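Local coordinates for protein type I modular polyketide synthase (Streptomyces albus subsp. albus, PDB 6IYT) that probably selects an extender unit, apparently ethylmalonyl-CoA, and transfers its acyl group to the acyl carrier protein during salinomycin assembly, at residues H90-V94 against W439-V443; W132-E138 against R422-P428; I278-P284 against P373-E377; F376-R381 against I404-D410. All blocks are in the same frame, centred on the assembly; numbering follows the deposited sequence.

Contact 1: residues H90-V94 against W439-V443; sequences HRAVV and WTRGV
The middle strand of a three-stranded antiparallel sheet meets the C-terminal end of helix 428-439 here, through Arg-91 and Trp-439. CG of Arg-91 is anti to the carbonyl carbon (chi1 -65°), and the extended chain beyond it is laid across one face of the indole. Its CB comes to 3.6 Å from Trp-439 CZ3. CD sits squarely over the six-membered ring, 3.7 Å from its centroid, as a CH-pi contact. Farther out, the guanidinium stacks on the indole with the two planes 27° apart. Arg-91 CZ lies 4.3 Å from the centroid of the five-membered ring, a cation-pi contact. Arg-91 NH1 then donates to Trp-439 O at 2.8 Å. Gly-442 N bonds the same oxygen from the opposite face of its carbonyl plane, so two donors grip it. Gly-442, with positive phi, forms the Schellman motif that ends the helix. Arg-91 NE bonds Phe-88 O, which probably helps to fix the rotation of the guanidinium. At the edge of the indole, Ala-92 O lies 3.8 Å from Trp-439 CZ3. Val-93 CG2 packs 3.8 Å from Trp-439 CE3, and Thr-440 CG2 fits against Arg-91 CB. Trp-447 adds an edge-to-face contact to Trp-439. This join is consistent with the ketosynthase-to-acyltransferase linker packing on the acyltransferase in modular polyketide synthases.

Contact 2: residues W132-E138 against R422-P428; sequences WAGMAVE and RRQEGGP
The indole of Trp-132 is sandwiched between backbone of 422-428 and its own turn. Over one face lie Arg-423 CA and Gln-424 N. Arg-423 CA makes a CH-pi contact, 3.6 Å from the centroid of the five-membered ring. Met-135 CB is centred over the opposite face. Gly-426 CA stands at the ring edge, 4.0 Å from Trp-132 CH2. The indole N-H, NE1, is spent on Ala-396 O. CG of Trp-132 sits between its backbone N and carbonyl carbon (chi1 50°), which turns the ring toward 422-428. The bent side chain of Gln-424 brings its amide near the ring rim, the planes 69° apart. Gln-424 NE2 makes a weak bond to Ala-133 O at 3.2 Å. Glu-138 extends alongside Gly-427, with OE1 3.6 Å from Gly-427 CA. A water donates to Glu-138 OE2 at 2.7 Å and accepts from Gly-426 N. Within 422-428, Arg-422 grips Glu-425 side-on, with NE 2.8 Å from Glu-425 OE2. Glu-425 OE1 also pairs with Arg-430. The chemistry implies a surface junction made mainly by ring-to-backbone packing, with one weak direct bond and a water bridge at its borders.

Contact 3: residues I278-P284 against P373-E377; sequences IAGNNGP and PVSFE
Phe-376 turns the edge of its ring to Asn-282 O, with CD2 at 3.7 Å. The Asn-282 amide stands nearly perpendicular to that ring, the planes 85° apart. Asn-282 OD1 rests 3.8 Å from Phe-376 CB. In Phe-376, chi1 179° sets CG anti to the backbone N and brings the CD2 edge up to Asn-282 O. Glu-377 lies alongside Gly-283 and Pro-284 as an extended chain. Its CG is 4.0 Å from Gly-283 CA, and OE2 comes to 3.6 Å from Pro-284 CD. The charge is met elsewhere: OE2 pairs with Arg-381. Val-374 points CG2 at Ala-279 O and also packs on His-212 and His-320. His-212 lies within a probable nucleophile-elbow pattern.

The short strand 374-375 runs parallel to strand 276-283, with Gly-280 bridged to Val-374. Val-374 N donates to Ala-279 O at 2.9 Å, and Asn-281 N donates to Val-374 O. Asn-281 O then receives Glu-377 N at 2.9 Å and, weakly, Phe-376 N. This strand carbonyl therefore takes up two amides where the chain turns from the short strand into helix 376-385. Pro-373 CA adds a CA-H...O contact to Ala-279 O.

Asn-282 O is buried and has no partner in the model; the ring edge may offset this a little. Backbone bonds thus hold the end strand of the mixed sheet and the turn into the helix, while the carboxylate of Glu-377 probably keeps its charge through Arg-381.

Contact 4: residues F376-R381 against I404-D410; sequences FEPVVR and ISETSDD
Arg-381 runs across Thr-407 to reach Asp-410. From CB the chain passes to CG, which packs 3.7 Å from Thr-407 CG2. It stays extended through CD to NE, and that carries the guanidinium past the threonine. Thr-407 CG2 lies over one face of this group, toward its rim. At the tip, NH1 donates to Asp-410 OD2 at 2.6 Å, with a fairly straight N-H...O angle of 158°. NH2 adds a weak bond to the same oxygen. The Asp-410 carboxylate is turned 84° from the guanidinium plane. NH1 meets Asp-410 OD2 on the anti side, somewhat out of the carboxylate plane. NH1 also bonds Glu-377 OE2 at 2.8 Å, nearly in the guanidinium plane. One nitrogen thus serves two carboxylates, whose oxygens Glu-377 OE2 and Asp-410 OD2 stay 4.8 Å apart. The cation between them probably offsets their repulsion.

Away from this network, toward Ile-404, the contact is mainly apolar. Thr-407 has CG2 anti to its backbone N, which points the methyl at the other helix. There it meets Val-380 CG1 at 3.8 Å. Its hydroxyl OG1 turns back to Gly-403 O. Farther along, Ile-404 CG1 lies at the edge of the Phe-376 ring, 3.8 Å from CE2. Val-380 CG2 lies over one face of that ring, toward its rim.

The short helical axes pass 9.7 Å apart and cross at -57°. Helix 401-411 is the beta-alpha-beta crossover between parallel strands 388-393 and 416-418. Helix 376-385, which leads into strand 388-393, packs on it, as fits the alpha/beta core of acyltransferases.

Overall arrangement
The contacts are nested along the chain. Contact 1 closes the widest loop, contact 2 lies inside it, and contacts 3 and 4 lie inside contact 2. Contacts 3 and 4 are neighbours, their centres 10 Å apart. They share Phe-376, Glu-377 and helix 376-385, and Pro-284 packs on Thr-407 between them. Together they tie the mixed sheet to a helix pair beside the parallel sheet. Contact 2 lies on the opposite side of the chain's centre, 27 Å from each of them between centres. The centre of contact 1 is about 32 Å from that of contact 3, at the small antiparallel sheet. Helix 428-439 runs from contact 2 to contact 1, linking the acyltransferase core to the probable linker region.

Contact 1: residues H90-V94 against W439-V443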
loop_
_atom_site.group_PDB
_atom_site.type_symbol
_atom_site.label_atom_id
_atom_site.label_comp_id
_atom_site.label_asym_id
_atom_site.label_seq_id
_atom_site.Cartn_x
_atom_site.Cartn_y
_atom_site.Cartn_z
ATOM N N HIS A 90 25.135 -4.960 -6.038
ATOM C CA HIS A 90 24.497 -4.653 -7.317
ATOM C C HIS A 90 23.606 -5.834 -7.698
ATOM O O HIS A 90 24.080 -6.995 -7.762
ATOM C CB HIS A 90 25.550 -4.439 -8.410
ATOM C CG HIS A 90 26.373 -3.199 -8.223
ATOM N ND1 HIS A 90 26.237 -2.096 -9.035
ATOM C CD2 HIS A 90 27.225 -2.836 -7.235
ATOM C CE1 HIS A 90 27.034 -1.131 -8.599
ATOM N NE2 HIS A 90 27.633 -1.551 -7.502
ATOM N N ARG A 91 22.340 -5.549 -7.980
ATOM C CA ARG A 91 21.328 -6.599 -7.984
ATOM C C ARG A 91 20.419 -6.488 -9.175
ATOM O O ARG A 91 20.130 -5.407 -9.639
ATOM C CB ARG A 91 20.514 -6.521 -6.683
ATOM C CG ARG A 91 21.328 -6.818 -5.437
ATOM C CD ARG A 91 20.492 -6.652 -4.184
ATOM N NE ARG A 91 21.296 -6.879 -3.019
ATOM C CZ ARG A 91 20.851 -7.014 -1.774
ATOM N NH1 ARG A 91 19.574 -6.815 -1.475
ATOM N NH2 ARG A 91 21.749 -7.163 -0.770
ATOM N N ALA A 92 19.982 -7.633 -9.682
ATOM C CA ALA A 92 18.965 -7.672 -10.706
ATOM C C ALA A 92 18.040 -8.839 -10.493
ATOM O O ALA A 92 18.445 -9.880 -9.940
ATOM C CB ALA A 92 19.589 -7.748 -12.085
ATOM N N VAL A 93 16.833 -8.720 -11.042
ATOM C CA VAL A 93 15.894 -9.809 -11.060
ATOM C C VAL A 93 15.301 -9.951 -12.455
ATOM O O VAL A 93 14.844 -8.979 -13.057
ATOM C CB VAL A 93 14.788 -9.590 -10.053
ATOM C CG1 VAL A 93 13.793 -10.728 -10.090
ATOM C CG2 VAL A 93 15.376 -9.366 -8.652
ATOM N N VAL A 94 15.321 -11.174 -12.953
ATOM C CA VAL A 94 14.641 -11.539 -14.172
ATOM C C VAL A 94 13.386 -12.350 -13.846
ATOM O O VAL A 94 13.443 -13.254 -13.015
ATOM C CB VAL A 94 15.584 -12.415 -15.055
ATOM C CG1 VAL A 94 14.968 -12.666 -16.396
ATOM C CG2 VAL A 94 16.922 -11.723 -15.225
ATOM N N TRP A 439 14.068 -5.432 -2.994
ATOM C CA TRP A 439 15.293 -6.207 -2.739
ATOM C C TRP A 439 16.488 -5.601 -3.480
ATOM O O TRP A 439 17.595 -5.532 -2.928
ATOM C CB TRP A 439 15.102 -7.659 -3.165
ATOM C CG TRP A 439 16.363 -8.544 -3.025
ATOM C CD1 TRP A 439 16.923 -9.027 -1.850
ATOM C CD2 TRP A 439 17.242 -8.928 -4.071
ATOM N NE1 TRP A 439 18.023 -9.806 -2.140
ATOM C CE2 TRP A 439 18.266 -9.722 -3.495
ATOM C CE3 TRP A 439 17.244 -8.737 -5.448
ATOM C CZ2 TRP A 439 19.272 -10.292 -4.260
ATOM C CZ3 TRP A 439 18.254 -9.313 -6.202
ATOM C CH2 TRP A 439 19.231 -10.105 -5.606
ATOM N N THR A 440 16.270 -5.130 -4.705
ATOM C CA THR A 440 17.384 -4.580 -5.465
ATOM C C THR A 440 17.867 -3.297 -4.839
ATOM O O THR A 440 19.007 -2.885 -5.087
ATOM C CB THR A 440 17.066 -4.323 -6.947
ATOM O OG1 THR A 440 15.955 -3.432 -7.046
ATOM C CG2 THR A 440 16.790 -5.637 -7.690
ATOM N N ARG A 441 17.033 -2.682 -3.995
ATOM C CA ARG A 441 17.438 -1.477 -3.240
ATOM C C ARG A 441 17.900 -1.793 -1.823
ATOM O O ARG A 441 18.187 -0.877 -1.044
ATOM C CB ARG A 441 16.295 -0.458 -3.172
ATOM C CG ARG A 441 15.882 0.119 -4.512
ATOM C CD ARG A 441 16.610 1.406 -4.855
ATOM N NE ARG A 441 16.710 2.341 -3.729
ATOM C CZ ARG A 441 15.817 3.287 -3.445
ATOM N NH1 ARG A 441 14.676 3.371 -4.114
ATOM N NH2 ARG A 441 16.008 4.048 -2.392
ATOM N N GLY A 442 17.935 -3.077 -1.460
ATOM C CA GLY A 442 18.645 -3.498 -0.239
ATOM C C GLY A 442 17.756 -4.081 0.847
ATOM O O GLY A 442 18.225 -4.399 1.940
ATOM N N VAL A 443 16.471 -4.233 0.556
ATOM C CA VAL A 443 15.555 -4.767 1.510
ATOM C C VAL A 443 15.842 -6.258 1.635
ATOM O O VAL A 443 15.873 -6.980 0.625
ATOM C CB VAL A 443 14.083 -4.552 1.089
ATOM C CG1 VAL A 443 13.148 -5.359 1.978
ATOM C CG2 VAL A 443 13.716 -3.079 1.152
#

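Contact 2: residues W132-E138 against R422-P428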
loop_
_atom_site.group_PDB
_atom_site.type_symbol
_atom_site.label_atom_id
_atom_site.label_comp_id
_atom_site.label_asym_id
_atom_site.label_seq_id
_atom_site.Cartn_x
_atom_site.Cartn_y
_atom_site.Cartn_z
ATOM N N TRP A 132 -9.103 -0.013 -7.845
ATOM C CA TRP A 132 -9.340 -0.168 -9.264
ATOM C C TRP A 132 -10.234 -1.366 -9.575
ATOM O O TRP A 132 -10.339 -2.316 -8.793
ATOM C CB TRP A 132 -8.023 -0.274 -10.033
ATOM C CG TRP A 132 -7.042 -1.282 -9.487
ATOM C CD1 TRP A 132 -6.117 -1.075 -8.504
ATOM C CD2 TRP A 132 -6.770 -2.592 -10.021
ATOM N NE1 TRP A 132 -5.293 -2.165 -8.395
ATOM C CE2 TRP A 132 -5.666 -3.105 -9.326
ATOM C CE3 TRP A 132 -7.377 -3.390 -11.013
ATOM C CZ2 TRP A 132 -5.120 -4.339 -9.620
ATOM C CZ3 TRP A 132 -6.826 -4.608 -11.300
ATOM C CH2 TRP A 132 -5.751 -5.095 -10.571
ATOM N N ALA A 133 -10.992 -1.233 -10.655
ATOM C CA ALA A 133 -11.981 -2.218 -10.993
ATOM C C ALA A 133 -11.296 -3.529 -11.317
ATOM O O ALA A 133 -10.381 -3.577 -12.154
ATOM C CB ALA A 133 -12.817 -1.743 -12.173
ATOM N N GLY A 134 -11.659 -4.561 -10.575
ATOM C CA GLY A 134 -11.061 -5.892 -10.738
ATOM C C GLY A 134 -9.880 -6.162 -9.811
ATOM O O GLY A 134 -9.296 -7.242 -9.846
ATOM N N MET A 135 -9.526 -5.185 -8.968
ATOM C CA MET A 135 -8.441 -5.385 -7.976
ATOM C C MET A 135 -8.675 -6.634 -7.103
ATOM O O MET A 135 -9.815 -6.975 -6.772
ATOM C CB MET A 135 -8.297 -4.146 -7.066
ATOM C CG MET A 135 -9.491 -3.908 -6.149
ATOM S SD MET A 135 -9.241 -2.436 -5.152
ATOM C CE MET A 135 -8.022 -3.023 -4.001
ATOM N N ALA A 136 -7.578 -7.306 -6.766
ATOM C CA ALA A 136 -7.540 -8.430 -5.796
ATOM C C ALA A 136 -7.952 -9.782 -6.357
ATOM O O ALA A 136 -7.613 -10.799 -5.789
ATOM C CB ALA A 136 -8.342 -8.123 -4.536
ATOM N N VAL A 137 -8.728 -9.783 -7.437
ATOM C CA VAL A 137 -9.250 -11.028 -7.989
ATOM C C VAL A 137 -8.109 -11.967 -8.392
ATOM O O VAL A 137 -8.115 -13.121 -8.062
ATOM C CB VAL A 137 -10.159 -10.783 -9.224
ATOM C CG1 VAL A 137 -10.636 -12.116 -9.790
ATOM C CG2 VAL A 137 -11.333 -9.916 -8.847
ATOM N N GLU A 138 -7.143 -11.454 -9.119
ATOM C CA GLU A 138 -6.112 -12.304 -9.667
ATOM C C GLU A 138 -5.201 -12.779 -8.556
ATOM O O GLU A 138 -4.766 -13.918 -8.557
ATOM C CB GLU A 138 -5.304 -11.577 -10.733
ATOM C CG GLU A 138 -4.311 -12.481 -11.436
ATOM C CD GLU A 138 -3.492 -11.748 -12.493
ATOM O OE1 GLU A 138 -2.470 -12.332 -12.966
ATOM O OE2 GLU A 138 -3.809 -10.553 -12.769
ATOM N N ARG A 422 -0.593 -2.343 -8.446
ATOM C CA ARG A 422 -0.828 -1.157 -9.214
ATOM C C ARG A 422 -2.030 -1.387 -10.087
ATOM O O ARG A 422 -2.414 -2.531 -10.322
ATOM C CB ARG A 422 0.421 -0.815 -10.059
ATOM C CG ARG A 422 0.432 0.585 -10.613
ATOM C CD ARG A 422 1.859 1.029 -10.978
ATOM N NE ARG A 422 2.459 0.120 -11.956
ATOM C CZ ARG A 422 3.683 0.239 -12.452
ATOM N NH1 ARG A 422 4.515 1.151 -11.963
ATOM N NH2 ARG A 422 4.147 -0.693 -13.285
ATOM N N ARG A 423 -2.676 -0.294 -10.530
ATOM C CA ARG A 423 -3.875 -0.419 -11.350
ATOM C C ARG A 423 -3.634 -1.378 -12.556
ATOM O O ARG A 423 -2.691 -1.199 -13.294
ATOM C CB ARG A 423 -4.307 0.980 -11.873
ATOM C CG ARG A 423 -5.457 0.895 -12.847
ATOM C CD ARG A 423 -6.000 2.274 -13.187
ATOM N NE ARG A 423 -7.091 2.173 -14.165
ATOM C CZ ARG A 423 -7.906 3.168 -14.476
ATOM N NH1 ARG A 423 -7.794 4.333 -13.856
ATOM N NH2 ARG A 423 -8.830 2.996 -15.432
ATOM N N GLN A 424 -4.503 -2.394 -12.689
ATOM C CA GLN A 424 -4.445 -3.432 -13.729
ATOM C C GLN A 424 -3.203 -4.321 -13.664
ATOM O O GLN A 424 -2.890 -5.033 -14.616
ATOM C CB GLN A 424 -4.593 -2.815 -15.108
ATOM C CG GLN A 424 -6.018 -2.376 -15.417
ATOM C CD GLN A 424 -7.045 -3.479 -15.151
ATOM O OE1 GLN A 424 -6.877 -4.607 -15.582
ATOM N NE2 GLN A 424 -8.083 -3.154 -14.392
ATOM N N GLU A 425 -2.511 -4.287 -12.537
ATOM C CA GLU A 425 -1.431 -5.202 -12.283
ATOM C C GLU A 425 -1.646 -5.876 -10.947
ATOM O O GLU A 425 -1.284 -5.327 -9.894
ATOM C CB GLU A 425 -0.094 -4.440 -12.261
ATOM C CG GLU A 425 0.168 -3.654 -13.536
ATOM C CD GLU A 425 1.269 -2.624 -13.380
ATOM O OE1 GLU A 425 2.364 -2.993 -12.924
ATOM O OE2 GLU A 425 1.066 -1.474 -13.817
ATOM N N GLY A 426 -2.166 -7.089 -10.987
ATOM C CA GLY A 426 -2.783 -7.668 -9.833
ATOM C C GLY A 426 -2.323 -9.039 -9.464
ATOM O O GLY A 426 -2.922 -9.669 -8.592
ATOM N N GLY A 427 -1.330 -9.585 -10.178
ATOM C CA GLY A 427 -0.995 -10.981 -9.999
ATOM C C GLY A 427 0.466 -11.237 -9.654
ATOM O O GLY A 427 1.172 -10.365 -9.150
ATOM N N PRO A 428 0.936 -12.442 -9.938
ATOM C CA PRO A 428 2.244 -12.763 -9.434
ATOM C C PRO A 428 3.336 -11.904 -10.027
ATOM O O PRO A 428 4.280 -11.548 -9.319
ATOM C CB PRO A 428 2.412 -14.221 -9.829
ATOM C CG PRO A 428 1.041 -14.744 -9.780
ATOM C CD PRO A 428 0.161 -13.646 -10.268
HETATM O O HOH W 1 -2.501 -8.432 -13.679
#

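Contact 3: residues I278-P284 against P373-E377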
loop_
_atom_site.group_PDB
_atom_site.type_symbol
_atom_site.label_atom_id
_atom_site.label_comp_id
_atom_site.label_asym_id
_atom_site.label_seq_id
_atom_site.Cartn_x
_atom_site.Cartn_y
_atom_site.Cartn_z
ATOM N N ILE A 278 -8.425 22.571 3.389
ATOM C CA ILE A 278 -7.386 21.594 3.166
ATOM C C ILE A 278 -7.612 20.401 4.088
ATOM O O ILE A 278 -7.756 20.556 5.351
ATOM C CB ILE A 278 -5.993 22.207 3.368
ATOM C CG1 ILE A 278 -5.704 23.188 2.223
ATOM C CG2 ILE A 278 -4.942 21.130 3.449
ATOM C CD1 ILE A 278 -4.282 23.665 2.174
ATOM N N ALA A 279 -7.688 19.215 3.460
ATOM C CA ALA A 279 -8.070 17.966 4.134
ATOM C C ALA A 279 -6.870 17.085 4.433
ATOM O O ALA A 279 -6.977 16.135 5.205
ATOM C CB ALA A 279 -9.051 17.190 3.270
ATOM N N GLY A 280 -5.724 17.402 3.851
ATOM C CA GLY A 280 -4.542 16.570 4.017
ATOM C C GLY A 280 -3.302 17.244 3.487
ATOM O O GLY A 280 -3.331 17.871 2.456
ATOM N N ASN A 281 -2.192 16.979 4.135
ATOM C CA ASN A 281 -0.876 17.321 3.599
ATOM C C ASN A 281 -0.071 16.074 3.367
ATOM O O ASN A 281 0.286 15.393 4.321
ATOM C CB ASN A 281 -0.127 18.225 4.579
ATOM C CG ASN A 281 -0.819 19.546 4.788
ATOM O OD1 ASN A 281 -0.569 20.509 4.065
ATOM N ND2 ASN A 281 -1.734 19.584 5.723
ATOM N N ASN A 282 0.188 15.755 2.097
ATOM C CA ASN A 282 0.801 14.491 1.730
ATOM C C ASN A 282 2.249 14.620 1.330
ATOM O O ASN A 282 3.013 13.625 1.353
ATOM C CB ASN A 282 0.041 13.850 0.601
ATOM C CG ASN A 282 -1.258 13.250 1.054
ATOM O OD1 ASN A 282 -1.566 13.250 2.256
ATOM N ND2 ASN A 282 -2.112 12.922 0.092
ATOM N N GLY A 283 2.616 15.805 0.872
ATOM C CA GLY A 283 4.016 16.127 0.614
ATOM C C GLY A 283 4.158 17.599 0.326
ATOM O O GLY A 283 3.152 18.331 0.334
ATOM N N PRO A 284 5.395 18.050 0.009
ATOM C CA PRO A 284 5.623 19.502 -0.066
ATOM C C PRO A 284 4.817 20.132 -1.184
ATOM O O PRO A 284 4.472 21.330 -1.112
ATOM C CB PRO A 284 7.122 19.627 -0.373
ATOM C CG PRO A 284 7.716 18.291 -0.144
ATOM C CD PRO A 284 6.641 17.292 0.160
ATOM N N PRO A 373 -7.761 17.353 9.444
ATOM C CA PRO A 373 -6.844 17.157 8.297
ATOM C C PRO A 373 -5.775 16.128 8.583
ATOM O O PRO A 373 -5.296 16.007 9.722
ATOM C CB PRO A 373 -6.212 18.555 8.096
ATOM C CG PRO A 373 -6.460 19.279 9.382
ATOM C CD PRO A 373 -7.766 18.751 9.907
ATOM N N VAL A 374 -5.423 15.374 7.570
ATOM C CA VAL A 374 -4.416 14.325 7.689
ATOM C C VAL A 374 -3.025 14.956 7.604
ATOM O O VAL A 374 -2.592 15.403 6.532
ATOM C CB VAL A 374 -4.598 13.268 6.578
ATOM C CG1 VAL A 374 -3.715 12.045 6.846
ATOM C CG2 VAL A 374 -6.053 12.840 6.475
ATOM N N SER A 375 -2.260 14.807 8.668
ATOM C CA SER A 375 -0.918 15.340 8.711
ATOM C C SER A 375 0.087 14.295 8.282
ATOM O O SER A 375 0.849 13.810 9.086
ATOM C CB SER A 375 -0.588 15.825 10.117
ATOM O OG SER A 375 -1.446 16.859 10.480
ATOM N N PHE A 376 0.085 13.925 7.013
ATOM C CA PHE A 376 0.910 12.781 6.607
ATOM C C PHE A 376 2.389 13.221 6.364
ATOM O O PHE A 376 3.313 12.607 6.902
ATOM C CB PHE A 376 0.303 12.107 5.359
ATOM C CG PHE A 376 1.093 10.934 4.848
ATOM C CD1 PHE A 376 1.051 9.712 5.512
ATOM C CD2 PHE A 376 1.900 11.059 3.750
ATOM C CE1 PHE A 376 1.762 8.619 5.020
ATOM C CE2 PHE A 376 2.618 9.979 3.255
ATOM C CZ PHE A 376 2.544 8.757 3.899
ATOM N N GLU A 377 2.576 14.344 5.655
ATOM C CA GLU A 377 3.913 14.884 5.383
ATOM C C GLU A 377 4.793 15.092 6.645
ATOM O O GLU A 377 5.900 14.598 6.690
ATOM C CB GLU A 377 3.821 16.183 4.566
ATOM C CG GLU A 377 5.157 16.881 4.388
ATOM C CD GLU A 377 5.002 18.261 3.749
ATOM O OE1 GLU A 377 3.857 18.722 3.612
ATOM O OE2 GLU A 377 6.020 18.868 3.375
#

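Contact 4: residues F376-R381 against I404-D410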
loop_
_atom_site.group_PDB
_atom_site.type_symbol
_atom_site.label_atom_id
_atom_site.label_comp_id
_atom_site.label_asym_id
_atom_site.label_seq_id
_atom_site.Cartn_x
_atom_site.Cartn_y
_atom_site.Cartn_z
ATOM N N PHE A 376 0.085 13.925 7.013
ATOM C CA PHE A 376 0.910 12.781 6.607
ATOM C C PHE A 376 2.389 13.221 6.364
ATOM O O PHE A 376 3.313 12.607 6.902
ATOM C CB PHE A 376 0.303 12.107 5.359
ATOM C CG PHE A 376 1.093 10.934 4.848
ATOM C CD1 PHE A 376 1.051 9.712 5.512
ATOM C CD2 PHE A 376 1.900 11.059 3.750
ATOM C CE1 PHE A 376 1.762 8.619 5.020
ATOM C CE2 PHE A 376 2.618 9.979 3.255
ATOM C CZ PHE A 376 2.544 8.757 3.899
ATOM N N GLU A 377 2.576 14.344 5.655
ATOM C CA GLU A 377 3.913 14.884 5.383
ATOM C C GLU A 377 4.793 15.092 6.645
ATOM O O GLU A 377 5.900 14.598 6.690
ATOM C CB GLU A 377 3.821 16.183 4.566
ATOM C CG GLU A 377 5.157 16.881 4.388
ATOM C CD GLU A 377 5.002 18.261 3.749
ATOM O OE1 GLU A 377 3.857 18.722 3.612
ATOM O OE2 GLU A 377 6.020 18.868 3.375
ATOM N N PRO A 378 4.234 15.683 7.728
ATOM C CA PRO A 378 5.050 15.835 8.943
ATOM C C PRO A 378 5.396 14.487 9.613
ATOM O O PRO A 378 6.456 14.335 10.220
ATOM C CB PRO A 378 4.179 16.683 9.866
ATOM C CG PRO A 378 3.065 17.216 9.037
ATOM C CD PRO A 378 2.959 16.426 7.792
ATOM N N VAL A 379 4.525 13.517 9.475
ATOM C CA VAL A 379 4.791 12.213 10.025
ATOM C C VAL A 379 5.866 11.475 9.199
ATOM O O VAL A 379 6.753 10.847 9.764
ATOM C CB VAL A 379 3.494 11.386 10.126
ATOM C CG1 VAL A 379 3.813 9.944 10.479
ATOM C CG2 VAL A 379 2.569 12.013 11.167
ATOM N N VAL A 380 5.862 11.648 7.884
ATOM C CA VAL A 380 6.935 11.109 7.069
ATOM C C VAL A 380 8.293 11.696 7.520
ATOM O O VAL A 380 9.273 10.982 7.640
ATOM C CB VAL A 380 6.719 11.405 5.586
ATOM C CG1 VAL A 380 7.918 10.953 4.760
ATOM C CG2 VAL A 380 5.469 10.705 5.107
ATOM N N ARG A 381 8.334 13.008 7.708
ATOM C CA ARG A 381 9.543 13.658 8.222
ATOM C C ARG A 381 9.989 13.032 9.553
ATOM O O ARG A 381 11.160 12.730 9.753
ATOM C CB ARG A 381 9.297 15.152 8.403
ATOM C CG ARG A 381 9.055 15.904 7.134
ATOM C CD ARG A 381 8.861 17.386 7.390
ATOM N NE ARG A 381 8.402 18.034 6.184
ATOM C CZ ARG A 381 9.213 18.500 5.239
ATOM N NH1 ARG A 381 8.713 18.953 4.095
ATOM N NH2 ARG A 381 10.530 18.527 5.443
ATOM N N ILE A 404 5.896 10.507 -0.311
ATOM C CA ILE A 404 6.968 10.101 0.543
ATOM C C ILE A 404 8.322 10.476 -0.076
ATOM O O ILE A 404 9.174 11.034 0.594
ATOM C CB ILE A 404 6.918 8.582 0.837
ATOM C CG1 ILE A 404 5.667 8.272 1.672
ATOM C CG2 ILE A 404 8.163 8.133 1.578
ATOM C CD1 ILE A 404 5.286 6.807 1.674
ATOM N N SER A 405 8.528 10.129 -1.352
ATOM C CA SER A 405 9.795 10.478 -2.045
ATOM C C SER A 405 10.011 11.990 -2.086
ATOM O O SER A 405 11.108 12.482 -1.778
ATOM C CB SER A 405 9.795 9.928 -3.472
ATOM O OG SER A 405 9.575 8.548 -3.442
ATOM N N GLU A 406 8.964 12.719 -2.440
ATOM C CA GLU A 406 9.030 14.223 -2.496
ATOM C C GLU A 406 9.428 14.829 -1.135
ATOM O O GLU A 406 10.251 15.770 -1.043
ATOM C CB GLU A 406 7.666 14.767 -2.908
ATOM C CG GLU A 406 7.592 15.322 -4.316
ATOM C CD GLU A 406 6.435 16.311 -4.485
ATOM O OE1 GLU A 406 5.783 16.671 -3.459
ATOM O OE2 GLU A 406 6.156 16.704 -5.636
ATOM N N THR A 407 8.831 14.313 -0.069
ATOM C CA THR A 407 9.192 14.732 1.284
ATOM C C THR A 407 10.633 14.361 1.625
ATOM O O THR A 407 11.376 15.173 2.177
ATOM C CB THR A 407 8.244 14.098 2.321
ATOM O OG1 THR A 407 6.886 14.467 2.033
ATOM C CG2 THR A 407 8.609 14.515 3.727
ATOM N N SER A 408 11.037 13.123 1.322
ATOM C CA SER A 408 12.421 12.702 1.590
ATOM C C SER A 408 13.435 13.611 0.843
ATOM O O SER A 408 14.461 13.970 1.392
ATOM C CB SER A 408 12.643 11.248 1.215
ATOM O OG SER A 408 12.807 11.098 -0.172
ATOM N N ASP A 409 13.086 14.029 -0.364
ATOM C CA ASP A 409 13.944 14.952 -1.141
ATOM C C ASP A 409 14.070 16.315 -0.447
ATOM O O ASP A 409 15.153 16.888 -0.371
ATOM C CB ASP A 409 13.390 15.135 -2.550
ATOM C CG ASP A 409 13.572 13.914 -3.406
ATOM O OD1 ASP A 409 14.317 12.984 -2.993
ATOM O OD2 ASP A 409 12.901 13.835 -4.457
ATOM N N ASP A 410 12.987 16.765 0.145
ATOM C CA ASP A 410 12.965 18.029 0.872
ATOM C C ASP A 410 13.800 17.949 2.159
ATOM O O ASP A 410 14.531 18.874 2.486
ATOM C CB ASP A 410 11.511 18.404 1.183
ATOM C CG ASP A 410 11.356 19.826 1.695
ATOM O OD1 ASP A 410 11.712 20.770 0.954
ATOM O OD2 ASP A 410 10.681 20.005 2.739
#